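Argonaute (PDB 5G5S) uses short single-stranded DNA guides to bind complementary target DNA and slices it, and may defend the cell against invading genetic elements. Local coordinates at residues I682-P685 against I686-D690; I658-L661 against L662-L665. One frame throughout, in Å; residues are numbered along the deposited sequence.

Overall arrangement
Both contacts are local and buried, each within a helix of the PIWI domain: contact 2 spans most of helix 656-666, and contact 1 forms the start of helix 684-697. Their centres are 13 Å apart, and they touch where L665 O and A684 N come within 3.0 Å, a probable hydrogen bond, with P683 packed against L662 and L665. Strand 501-506 receives side chains from both. Contact 1 is the more central, about 7 Å from the centre of the chain against about 17 Å for contact 2, and carries a predicted catalytic aspartate. Its side chains meet through apolar and ring contacts, whereas contact 2 adds an amide-carboxylate bond to its leucine packing.

Contact 1 (I682-P685 against I686-D690); sequences IPAP and IHYAD
I682 CG1 comes up to the edge of the H687 imidazole, near its plane, and Y688 CE1 also lies in that plane at the rim. The phenol ring of Y688 has H687 CD2 over one face, 3.6 Å above the plane and displaced toward the rim. A684, one turn earlier, packs against the same ring, its CB 3.9 Å from Y688 CE2, while its carbonyl oxygen approaches the ring obliquely. The polar ends of both rings look elsewhere, H687 NE2 to K691 NZ and Y688 OH to Y670 N and to S671, a residue that interacts with guide DNA.

With chi1 at 69°, I682 holds CG1 between its backbone N and carbonyl carbon, which carries CD1 to 3.8 Å from I686 CG2. P683 is the N-cap, and its O takes the H687 N-H at 3.1 Å, almost straight at 167°. The next two bonds follow in order, Y688 N to A684 O at 2.9 Å and A689 N to P685 O at 3.2 Å. P685, in the first turn, lacks an N-H, but no helical acceptor precedes it there. This is a proline-rich helix start in the RNase H-like PIWI fold, and it brings in D690, by similarity an active-site and manganese-binding residue, close to D506.

Contact 2 (I658-L661 against L662-L665); sequences IMQL and LYDL
I658 O, M659 O, Q660 O and L661 O accept in turn from the backbone N-H groups of L662, Y663, D664 and L665, a regular alpha-helical ladder whose last bond, L665 N to L661 O, is the longest at 3.1 Å. Along one side Q660 reaches D664, four residues on: its chain bends at chi2 (66°), so that NE2 points toward the C-terminal end of the helix and donates to D664 OD1 over 2.8 Å. The acceptor sits in the amide plane, but NE2 meets OD1 on its syn side 28° out of the carboxylate plane, the two flat groups being turned 40° apart. Such an i to i+4 pair staples successive turns, here on a helix packed against the RNase H-like PIWI sheet. D664 OD1 also lies 3.1 Å from Q660 O, an acceptor facing an acceptor, and T312 OG1 hydrogen-bonds to the same carboxylate oxygen. N310 N hydrogen-bonds to Q660 OE1. At the edge of the Y663 ring, Q660 NE2 stands 3.8 Å from Y663 CD2. Elsewhere the L661 and L665 side chains lie alongside each other in the same direction, L661 CD1 4.1 Å from L665 CD1, and both rest on I502 of strand 501-506.

Contact 1 (I682-P685 against I686-D690)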
# COMPACT_ATOMS: atom_id res chain seq x y z
N ILE A 682 4.25 -0.36 6.52
CA ILE A 682 5.26 -0.49 5.49
C ILE A 682 6.21 0.71 5.48
O ILE A 682 5.77 1.80 5.83
CB ILE A 682 4.68 -0.88 4.09
CG1 ILE A 682 3.86 0.24 3.45
CG2 ILE A 682 3.94 -2.25 4.09
CD1 ILE A 682 3.92 0.18 1.96
N PRO A 683 7.53 0.53 5.15
CA PRO A 683 8.46 1.68 5.16
C PRO A 683 7.94 2.95 4.48
O PRO A 683 7.34 2.87 3.43
CB PRO A 683 9.70 1.12 4.45
CG PRO A 683 9.66 -0.32 4.72
CD PRO A 683 8.22 -0.71 4.74
N ALA A 684 8.18 4.13 5.08
CA ALA A 684 7.73 5.43 4.56
C ALA A 684 8.01 5.73 3.05
O ALA A 684 7.08 6.18 2.39
CB ALA A 684 8.18 6.58 5.46
N PRO A 685 9.20 5.42 2.45
CA PRO A 685 9.38 5.71 1.01
C PRO A 685 8.33 5.05 0.09
O PRO A 685 7.74 5.75 -0.75
CB PRO A 685 10.80 5.21 0.72
CG PRO A 685 11.48 5.24 2.05
CD PRO A 685 10.44 4.88 3.04
N ILE A 686 8.08 3.73 0.28
CA ILE A 686 7.10 2.98 -0.51
C ILE A 686 5.65 3.35 -0.14
O ILE A 686 4.82 3.52 -1.04
CB ILE A 686 7.40 1.44 -0.60
CG1 ILE A 686 6.41 0.70 -1.54
CG2 ILE A 686 7.51 0.78 0.79
CD1 ILE A 686 6.73 -0.73 -1.85
N HIS A 687 5.38 3.55 1.17
CA HIS A 687 4.07 3.97 1.70
C HIS A 687 3.59 5.29 1.06
O HIS A 687 2.44 5.40 0.67
CB HIS A 687 4.13 4.09 3.24
CG HIS A 687 2.93 4.73 3.86
ND1 HIS A 687 1.79 3.99 4.15
CD2 HIS A 687 2.72 6.02 4.22
CE1 HIS A 687 0.93 4.85 4.67
NE2 HIS A 687 1.44 6.08 4.72
N TYR A 688 4.48 6.30 1.01
CA TYR A 688 4.18 7.61 0.46
C TYR A 688 4.13 7.64 -1.06
O TYR A 688 3.35 8.41 -1.62
CB TYR A 688 5.07 8.71 1.07
CG TYR A 688 4.75 9.02 2.52
CD1 TYR A 688 3.46 9.38 2.90
CD2 TYR A 688 5.74 9.03 3.49
CE1 TYR A 688 3.16 9.70 4.23
CE2 TYR A 688 5.46 9.35 4.81
CZ TYR A 688 4.16 9.67 5.18
OH TYR A 688 3.87 9.96 6.49
N ALA A 689 4.92 6.77 -1.74
CA ALA A 689 4.87 6.62 -3.20
C ALA A 689 3.45 6.11 -3.59
O ALA A 689 2.85 6.63 -4.54
CB ALA A 689 5.92 5.63 -3.68
N ASP A 690 2.93 5.13 -2.83
CA ASP A 690 1.60 4.56 -3.05
C ASP A 690 0.50 5.61 -2.81
O ASP A 690 -0.43 5.69 -3.60
CB ASP A 690 1.38 3.30 -2.21
CG ASP A 690 0.01 2.68 -2.43
OD1 ASP A 690 -0.26 2.25 -3.58
OD2 ASP A 690 -0.80 2.68 -1.49

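Contact 2 (I658-L661 against L662-L665)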
# COMPACT_ATOMS: atom_id res chain seq x y z
N ILE A 658 18.95 -5.37 7.07
CA ILE A 658 17.88 -4.77 6.24
C ILE A 658 16.57 -4.63 6.96
O ILE A 658 15.91 -3.61 6.78
CB ILE A 658 17.61 -5.39 4.84
CG1 ILE A 658 17.81 -6.89 4.77
CG2 ILE A 658 18.18 -4.57 3.70
CD1 ILE A 658 16.56 -7.63 4.90
N MET A 659 16.19 -5.64 7.77
CA MET A 659 14.94 -5.61 8.54
C MET A 659 14.95 -4.49 9.54
O MET A 659 13.95 -3.80 9.65
CB MET A 659 14.60 -6.98 9.14
CG MET A 659 14.24 -8.03 8.08
SD MET A 659 13.62 -9.60 8.75
CE MET A 659 11.95 -9.38 8.60
N GLN A 660 16.12 -4.21 10.16
CA GLN A 660 16.26 -3.09 11.08
C GLN A 660 16.12 -1.78 10.30
O GLN A 660 15.40 -0.91 10.76
CB GLN A 660 17.59 -3.14 11.86
CG GLN A 660 17.77 -2.00 12.89
CD GLN A 660 16.79 -2.05 14.03
OE1 GLN A 660 16.76 -3.00 14.81
NE2 GLN A 660 15.98 -1.01 14.17
N LEU A 661 16.74 -1.68 9.12
CA LEU A 661 16.63 -0.50 8.26
C LEU A 661 15.18 -0.26 7.84
O LEU A 661 14.72 0.88 7.87
CB LEU A 661 17.54 -0.62 7.01
CG LEU A 661 17.35 0.47 5.91
CD1 LEU A 661 17.64 1.86 6.44
CD2 LEU A 661 18.21 0.20 4.72
N LEU A 662 14.48 -1.32 7.42
CA LEU A 662 13.09 -1.25 6.98
C LEU A 662 12.19 -0.84 8.12
O LEU A 662 11.32 0.01 7.92
CB LEU A 662 12.65 -2.56 6.32
CG LEU A 662 13.41 -2.93 5.02
CD1 LEU A 662 12.95 -4.27 4.49
CD2 LEU A 662 13.31 -1.85 3.96
N TYR A 663 12.45 -1.39 9.34
CA TYR A 663 11.75 -1.02 10.57
C TYR A 663 11.97 0.45 10.89
O TYR A 663 11.02 1.12 11.27
CB TYR A 663 12.19 -1.87 11.78
CG TYR A 663 11.49 -1.46 13.05
CD1 TYR A 663 10.13 -1.69 13.23
CD2 TYR A 663 12.16 -0.72 14.03
CE1 TYR A 663 9.47 -1.26 14.39
CE2 TYR A 663 11.51 -0.30 15.20
CZ TYR A 663 10.16 -0.57 15.37
OH TYR A 663 9.51 -0.16 16.51
N ASP A 664 13.22 0.93 10.77
CA ASP A 664 13.56 2.33 11.05
C ASP A 664 12.79 3.26 10.13
O ASP A 664 12.42 4.35 10.56
CB ASP A 664 15.07 2.59 10.87
CG ASP A 664 16.01 1.91 11.85
OD1 ASP A 664 15.53 1.38 12.88
OD2 ASP A 664 17.24 1.86 11.56
N LEU A 665 12.57 2.84 8.87
CA LEU A 665 11.84 3.61 7.86
C LEU A 665 10.34 3.67 8.10
O LEU A 665 9.72 4.62 7.64
CB LEU A 665 12.18 3.15 6.43
CG LEU A 665 13.62 3.41 5.96
CD1 LEU A 665 13.95 2.57 4.73
CD2 LEU A 665 13.85 4.89 5.67